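Protein RMD9, mitochondrial (PDB 7A9X) binds a dodecamer motif in the 3'-untranslated regions of yeast mitochondrial mRNAs and takes part in their processing or stability. Local coordinates at residues 320-331 and 362-373. Numbering follows the deposited sequence.
Sequences VSTVNSFLQNIW and SLNNTFFTIFFE. With nucleotides of chain B.
Leu363 of helix 357-374 fits as a knob among Val320, Val323, Asn324 and Leu327 of helix 320-334. The two helices are assigned to consecutive pentatricopeptide repeats, PPR5 and PPR6. Their short segments run almost parallel, at 8°, with axes 9.5 Å apart, as expected for equivalent helices of neighbouring repeats in an alpha solenoid. Leu363 CD1 lies 3.7 Å from Leu327 CD1, and the two side chains cross at about a right angle. Val320 CG2 packs on Leu363 CB. Leu327 and Val323 also touch helix 337-351, which ties this core to the rest of PPR5. On the RNA side, Val320 CG1 packs against the ribose of A7 of chain B, 3.2 Å from O3'.

Polar contacts gather near the RNA. Asn324 ND2 gives a weak, bent hydrogen bond to Ser362 OG (3.1 Å). With OG anti to the backbone N (chi1 -175°), Ser362 places this oxygen within reach of both Asn324 ND2 and the RNA. It donates in turn to OP1 of C8 of chain B at 2.7 Å. Asn324 is thus a second-shell residue behind a phosphate contact.

At the other end of the contact, Trp331 lies against Ile370 and Glu373. Ile370 CG2 sits over one face of the indole, 3.6 Å from the centroid of the five-membered ring, a CH-pi contact. Trp331 NE1 donates to Glu373 OE1 at 3.3 Å. Replacing Trp331 by an alanine would probably leave Ile370 without its aromatic cover and the Glu373 carboxylate without this N-H donor. The bond meets OE1 nearly in line with its C-O bond, and that oxygen lies 18° out of the indole plane.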
loop_
_atom_site.group_PDB
_atom_site.type_symbol
_atom_site.label_atom_id
_atom_site.label_comp_id
_atom_site.label_asym_id
_atom_site.label_seq_id
_atom_site.Cartn_x
_atom_site.Cartn_y
_atom_site.Cartn_z
ATOM N N VAL A 320 -2.642 5.999 8.400
ATOM C CA VAL A 320 -2.696 6.908 7.259
ATOM C C VAL A 320 -3.734 6.452 6.240
ATOM O O VAL A 320 -4.366 7.285 5.580
ATOM C CB VAL A 320 -1.299 7.073 6.625
ATOM C CG1 VAL A 320 -0.891 5.833 5.844
ATOM C CG2 VAL A 320 -1.265 8.308 5.733
ATOM N N SER A 321 -3.946 5.139 6.102
ATOM C CA SER A 321 -5.010 4.654 5.229
ATOM C C SER A 321 -6.364 5.190 5.675
ATOM O O SER A 321 -7.200 5.566 4.844
ATOM C CB SER A 321 -5.018 3.126 5.204
ATOM O OG SER A 321 -5.124 2.594 6.515
ATOM N N THR A 322 -6.590 5.239 6.989
ATOM C CA THR A 322 -7.816 5.818 7.526
ATOM C C THR A 322 -7.892 7.313 7.242
ATOM O O THR A 322 -8.962 7.836 6.907
ATOM C CB THR A 322 -7.892 5.554 9.028
ATOM O OG1 THR A 322 -7.763 4.147 9.273
ATOM C CG2 THR A 322 -9.207 6.047 9.590
ATOM N N VAL A 323 -6.765 8.016 7.372
ATOM C CA VAL A 323 -6.748 9.450 7.099
ATOM C C VAL A 323 -6.982 9.717 5.617
ATOM O O VAL A 323 -7.752 10.616 5.250
ATOM C CB VAL A 323 -5.425 10.065 7.590
ATOM C CG1 VAL A 323 -5.404 11.560 7.340
ATOM C CG2 VAL A 323 -5.231 9.767 9.064
ATOM N N ASN A 324 -6.330 8.942 4.744
ATOM C CA ASN A 324 -6.502 9.126 3.305
ATOM C C ASN A 324 -7.956 8.946 2.891
ATOM O O ASN A 324 -8.486 9.731 2.095
ATOM C CB ASN A 324 -5.613 8.148 2.535
ATOM C CG ASN A 324 -4.137 8.431 2.713
ATOM O OD1 ASN A 324 -3.739 9.558 3.014
ATOM N ND2 ASN A 324 -3.312 7.408 2.518
ATOM N N SER A 325 -8.616 7.909 3.413
ATOM C CA SER A 325 -10.022 7.689 3.093
ATOM C C SER A 325 -10.886 8.838 3.598
ATOM O O SER A 325 -11.841 9.245 2.926
ATOM C CB SER A 325 -10.491 6.361 3.688
ATOM O OG SER A 325 -11.888 6.194 3.522
ATOM N N PHE A 326 -10.564 9.371 4.778
ATOM C CA PHE A 326 -11.305 10.507 5.317
ATOM C C PHE A 326 -11.119 11.747 4.450
ATOM O O PHE A 326 -12.088 12.459 4.159
ATOM C CB PHE A 326 -10.857 10.764 6.758
ATOM C CG PHE A 326 -11.546 11.919 7.424
ATOM C CD1 PHE A 326 -12.922 12.070 7.344
ATOM C CD2 PHE A 326 -10.817 12.837 8.161
ATOM C CE1 PHE A 326 -13.554 13.132 7.970
ATOM C CE2 PHE A 326 -11.442 13.899 8.791
ATOM C CZ PHE A 326 -12.814 14.045 8.696
ATOM N N LEU A 327 -9.883 12.014 4.019
ATOM C CA LEU A 327 -9.631 13.141 3.126
ATOM C C LEU A 327 -10.376 12.982 1.807
ATOM O O LEU A 327 -10.913 13.955 1.268
ATOM C CB LEU A 327 -8.130 13.280 2.869
ATOM C CG LEU A 327 -7.256 13.741 4.033
ATOM C CD1 LEU A 327 -5.789 13.626 3.659
ATOM C CD2 LEU A 327 -7.604 15.171 4.411
ATOM N N GLN A 328 -10.414 11.762 1.271
ATOM C CA GLN A 328 -11.077 11.540 -0.009
ATOM C C GLN A 328 -12.587 11.701 0.113
ATOM O O GLN A 328 -13.235 12.216 -0.805
ATOM C CB GLN A 328 -10.713 10.157 -0.550
ATOM C CG GLN A 328 -9.270 10.059 -1.029
ATOM C CD GLN A 328 -8.847 8.638 -1.351
ATOM O OE1 GLN A 328 -9.531 7.677 -0.998
ATOM N NE2 GLN A 328 -7.711 8.500 -2.024
ATOM N N ASN A 329 -13.162 11.274 1.242
ATOM C CA ASN A 329 -14.599 11.425 1.444
ATOM C C ASN A 329 -14.992 12.892 1.567
ATOM O O ASN A 329 -16.053 13.298 1.079
ATOM C CB ASN A 329 -15.040 10.646 2.681
ATOM C CG ASN A 329 -14.987 9.151 2.472
ATOM O OD1 ASN A 329 -15.048 8.670 1.340
ATOM N ND2 ASN A 329 -14.879 8.404 3.565
ATOM N N ILE A 330 -14.156 13.697 2.226
ATOM C CA ILE A 330 -14.417 15.131 2.315
ATOM C C ILE A 330 -14.391 15.763 0.929
ATOM O O ILE A 330 -15.249 16.586 0.587
ATOM C CB ILE A 330 -13.399 15.803 3.257
ATOM C CG1 ILE A 330 -13.566 15.292 4.689
ATOM C CG2 ILE A 330 -13.536 17.318 3.204
ATOM C CD1 ILE A 330 -12.512 15.822 5.637
ATOM N N TRP A 331 -13.410 15.383 0.109
ATOM C CA TRP A 331 -13.288 15.963 -1.224
ATOM C C TRP A 331 -14.438 15.529 -2.125
ATOM O O TRP A 331 -14.980 16.341 -2.885
ATOM C CB TRP A 331 -11.940 15.578 -1.833
ATOM C CG TRP A 331 -11.660 16.201 -3.169
ATOM C CD1 TRP A 331 -11.418 15.549 -4.344
ATOM C CD2 TRP A 331 -11.595 17.601 -3.468
ATOM N NE1 TRP A 331 -11.200 16.456 -5.354
ATOM C CE2 TRP A 331 -11.305 17.723 -4.842
ATOM C CE3 TRP A 331 -11.747 18.763 -2.705
ATOM C CZ2 TRP A 331 -11.167 18.959 -5.468
ATOM C CZ3 TRP A 331 -11.611 19.991 -3.330
ATOM C CH2 TRP A 331 -11.324 20.079 -4.697
ATOM N N SER A 362 2.457 8.523 1.729
ATOM C CA SER A 362 1.102 8.123 1.366
ATOM C C SER A 362 0.103 9.239 1.650
ATOM O O SER A 362 -0.832 9.454 0.868
ATOM C CB SER A 362 0.714 6.849 2.116
ATOM O OG SER A 362 -0.557 6.378 1.704
ATOM N N LEU A 363 0.285 9.959 2.761
ATOM C CA LEU A 363 -0.597 11.079 3.079
ATOM C C LEU A 363 -0.451 12.195 2.053
ATOM O O LEU A 363 -1.449 12.716 1.539
ATOM C CB LEU A 363 -0.301 11.608 4.485
ATOM C CG LEU A 363 -1.103 12.843 4.911
ATOM C CD1 LEU A 363 -2.557 12.476 5.164
ATOM C CD2 LEU A 363 -0.496 13.523 6.133
ATOM N N ASN A 364 0.790 12.575 1.742
ATOM C CA ASN A 364 1.019 13.647 0.780
ATOM C C ASN A 364 0.540 13.265 -0.614
ATOM O O ASN A 364 0.145 14.142 -1.393
ATOM C CB ASN A 364 2.501 14.020 0.764
ATOM C CG ASN A 364 2.956 14.636 2.073
ATOM O OD1 ASN A 364 2.195 15.339 2.739
ATOM N ND2 ASN A 364 4.203 14.375 2.451
ATOM N N ASN A 365 0.556 11.971 -0.942
ATOM C CA ASN A 365 0.011 11.522 -2.220
ATOM C C ASN A 365 -1.467 11.870 -2.332
ATOM O O ASN A 365 -1.909 12.444 -3.335
ATOM C CB ASN A 365 0.224 10.017 -2.380
ATOM C CG ASN A 365 -0.287 9.494 -3.708
ATOM O OD1 ASN A 365 -0.207 10.176 -4.731
ATOM N ND2 ASN A 365 -0.821 8.279 -3.699
ATOM N N THR A 366 -2.247 11.531 -1.304
ATOM C CA THR A 366 -3.667 11.860 -1.303
ATOM C C THR A 366 -3.886 13.368 -1.333
ATOM O O THR A 366 -4.757 13.860 -2.059
ATOM C CB THR A 366 -4.342 11.246 -0.074
ATOM O OG1 THR A 366 -4.115 9.832 -0.063
ATOM C CG2 THR A 366 -5.842 11.512 -0.091
ATOM N N PHE A 367 -3.088 14.116 -0.566
ATOM C CA PHE A 367 -3.303 15.553 -0.430
ATOM C C PHE A 367 -2.984 16.293 -1.726
ATOM O O PHE A 367 -3.772 17.128 -2.184
ATOM C CB PHE A 367 -2.458 16.096 0.723
ATOM C CG PHE A 367 -2.447 17.591 0.817
ATOM C CD1 PHE A 367 -3.600 18.287 1.152
ATOM C CD2 PHE A 367 -1.282 18.304 0.577
ATOM C CE1 PHE A 367 -3.596 19.667 1.241
ATOM C CE2 PHE A 367 -1.268 19.684 0.665
ATOM C CZ PHE A 367 -2.428 20.367 0.997
ATOM N N PHE A 368 -1.827 16.010 -2.328
ATOM C CA PHE A 368 -1.443 16.732 -3.534
ATOM C C PHE A 368 -2.236 16.285 -4.754
ATOM O O PHE A 368 -2.371 17.059 -5.709
ATOM C CB PHE A 368 0.058 16.587 -3.785
ATOM C CG PHE A 368 0.902 17.438 -2.880
ATOM C CD1 PHE A 368 0.736 18.815 -2.852
ATOM C CD2 PHE A 368 1.858 16.867 -2.056
ATOM C CE1 PHE A 368 1.510 19.604 -2.017
ATOM C CE2 PHE A 368 2.635 17.651 -1.219
ATOM C CZ PHE A 368 2.462 19.019 -1.201
ATOM N N THR A 369 -2.764 15.059 -4.746
ATOM C CA THR A 369 -3.700 14.659 -5.789
ATOM C C THR A 369 -4.958 15.515 -5.731
ATOM O O THR A 369 -5.444 15.998 -6.760
ATOM C CB THR A 369 -4.042 13.174 -5.648
ATOM O OG1 THR A 369 -2.844 12.396 -5.770
ATOM C CG2 THR A 369 -5.027 12.742 -6.718
ATOM N N ILE A 370 -5.480 15.735 -4.523
ATOM C CA ILE A 370 -6.619 16.629 -4.349
ATOM C C ILE A 370 -6.222 18.069 -4.662
ATOM O O ILE A 370 -7.002 18.822 -5.257
ATOM C CB ILE A 370 -7.185 16.484 -2.924
ATOM C CG1 ILE A 370 -7.671 15.049 -2.698
ATOM C CG2 ILE A 370 -8.308 17.482 -2.684
ATOM C CD1 ILE A 370 -8.002 14.729 -1.255
ATOM N N PHE A 371 -5.005 18.470 -4.283
ATOM C CA PHE A 371 -4.560 19.839 -4.537
ATOM C C PHE A 371 -4.609 20.166 -6.025
ATOM O O PHE A 371 -5.256 21.133 -6.445
ATOM C CB PHE A 371 -3.147 20.058 -3.991
ATOM C CG PHE A 371 -2.601 21.438 -4.264
ATOM C CD1 PHE A 371 -1.910 21.714 -5.436
ATOM C CD2 PHE A 371 -2.793 22.462 -3.353
ATOM C CE1 PHE A 371 -1.420 22.988 -5.689
ATOM C CE2 PHE A 371 -2.304 23.735 -3.598
ATOM C CZ PHE A 371 -1.619 23.999 -4.766
ATOM N N PHE A 372 -3.920 19.369 -6.842
ATOM C CA PHE A 372 -3.813 19.686 -8.260
ATOM C C PHE A 372 -5.086 19.377 -9.038
ATOM O O PHE A 372 -5.200 19.805 -10.192
ATOM C CB PHE A 372 -2.607 18.965 -8.860
ATOM C CG PHE A 372 -1.288 19.536 -8.410
ATOM C CD1 PHE A 372 -0.740 20.634 -9.050
ATOM C CD2 PHE A 372 -0.611 18.992 -7.331
ATOM C CE1 PHE A 372 0.463 21.171 -8.632
ATOM C CE2 PHE A 372 0.594 19.522 -6.912
ATOM C CZ PHE A 372 1.132 20.614 -7.565
ATOM N N GLU A 373 -6.043 18.660 -8.449
ATOM C CA GLU A 373 -7.373 18.624 -9.044
ATOM C C GLU A 373 -8.116 19.926 -8.780
ATOM O O GLU A 373 -8.830 20.427 -9.655
ATOM C CB GLU A 373 -8.174 17.437 -8.507
ATOM C CG GLU A 373 -7.695 16.090 -9.008
ATOM C CD GLU A 373 -8.570 14.953 -8.528
ATOM O OE1 GLU A 373 -9.632 15.234 -7.933
ATOM O OE2 GLU A 373 -8.194 13.782 -8.745
ATOM P P A B 7 -1.190 -2.093 7.613
ATOM O OP1 A B 7 -2.594 -2.518 7.382
ATOM O OP2 A B 7 -0.080 -2.909 7.053
ATOM O "O5'" A B 7 -1.009 -0.605 7.082
ATOM C "C5'" A B 7 -2.123 0.209 6.727
ATOM C "C4'" A B 7 -1.685 1.610 6.365
ATOM O "O4'" A B 7 -1.456 2.368 7.583
ATOM C "C3'" A B 7 -0.383 1.693 5.572
ATOM O "O3'" A B 7 -0.406 2.857 4.747
ATOM C "C2'" A B 7 0.653 1.886 6.673
ATOM O "O2'" A B 7 1.872 2.454 6.247
ATOM C "C1'" A B 7 -0.105 2.795 7.635
ATOM N N9 A B 7 0.348 2.702 9.024
ATOM C C8 A B 7 0.736 1.571 9.698
ATOM N N7 A B 7 1.093 1.798 10.938
ATOM C C5 A B 7 0.930 3.170 11.088
ATOM C C6 A B 7 1.141 4.036 12.175
ATOM N N6 A B 7 1.580 3.637 13.370
ATOM N N1 A B 7 0.879 5.349 11.991
ATOM C C2 A B 7 0.437 5.753 10.793
ATOM N N3 A B 7 0.202 5.037 9.698
ATOM C C4 A B 7 0.471 3.739 9.914
ATOM P P A B 9 1.702 1.292 -1.841
ATOM O OP1 A B 9 1.943 0.875 -3.245
ATOM O OP2 A B 9 2.858 1.424 -0.922
ATOM O "O5'" A B 9 0.929 2.692 -1.851
ATOM C "C5'" A B 9 0.929 3.549 -0.712
ATOM C "C4'" A B 9 1.667 4.846 -0.943
ATOM O "O4'" A B 9 2.588 5.069 0.153
ATOM C "C3'" A B 9 2.530 4.931 -2.196
ATOM O "O3'" A B 9 1.773 5.321 -3.333
ATOM C "C2'" A B 9 3.603 5.945 -1.809
ATOM O "O2'" A B 9 3.118 7.270 -1.958
ATOM C "C1'" A B 9 3.777 5.664 -0.316
ATOM N N9 A B 9 4.897 4.748 -0.022
ATOM C C8 A B 9 4.804 3.410 0.269
ATOM N N7 A B 9 5.956 2.833 0.511
ATOM C C5 A B 9 6.873 3.865 0.379
ATOM C C6 A B 9 8.274 3.904 0.513
ATOM N N6 A B 9 9.019 2.841 0.820
ATOM N N1 A B 9 8.892 5.089 0.317
ATOM C C2 A B 9 8.141 6.155 0.009
ATOM N N3 A B 9 6.821 6.242 -0.146
ATOM C C4 A B 9 6.237 5.051 0.054
ATOM P P C B 8 -0.917 2.770 3.226
ATOM O OP1 C B 8 -0.209 3.826 2.457
ATOM O OP2 C B 8 -2.401 2.731 3.221
ATOM O "O5'" C B 8 -0.418 1.337 2.740
ATOM C "C5'" C B 8 0.926 1.117 2.334
ATOM C "C4'" C B 8 0.988 0.140 1.187
ATOM O "O4'" C B 8 0.646 -1.194 1.664
ATOM C "C3'" C B 8 0.034 0.446 0.029
ATOM O "O3'" C B 8 0.676 0.218 -1.225
ATOM C "C2'" C B 8 -1.095 -0.562 0.227
ATOM O "O2'" C B 8 -1.777 -0.925 -0.954
ATOM C "C1'" C B 8 -0.356 -1.748 0.837
ATOM N N1 C B 8 -1.229 -2.610 1.648
ATOM C C2 C B 8 -1.342 -3.970 1.336
ATOM O O2 C B 8 -0.677 -4.440 0.403
ATOM N N3 C B 8 -2.169 -4.746 2.073
ATOM C C4 C B 8 -2.874 -4.217 3.073
ATOM N N4 C B 8 -3.674 -5.025 3.773
ATOM C C5 C B 8 -2.787 -2.834 3.403
ATOM C C6 C B 8 -1.966 -2.074 2.667
#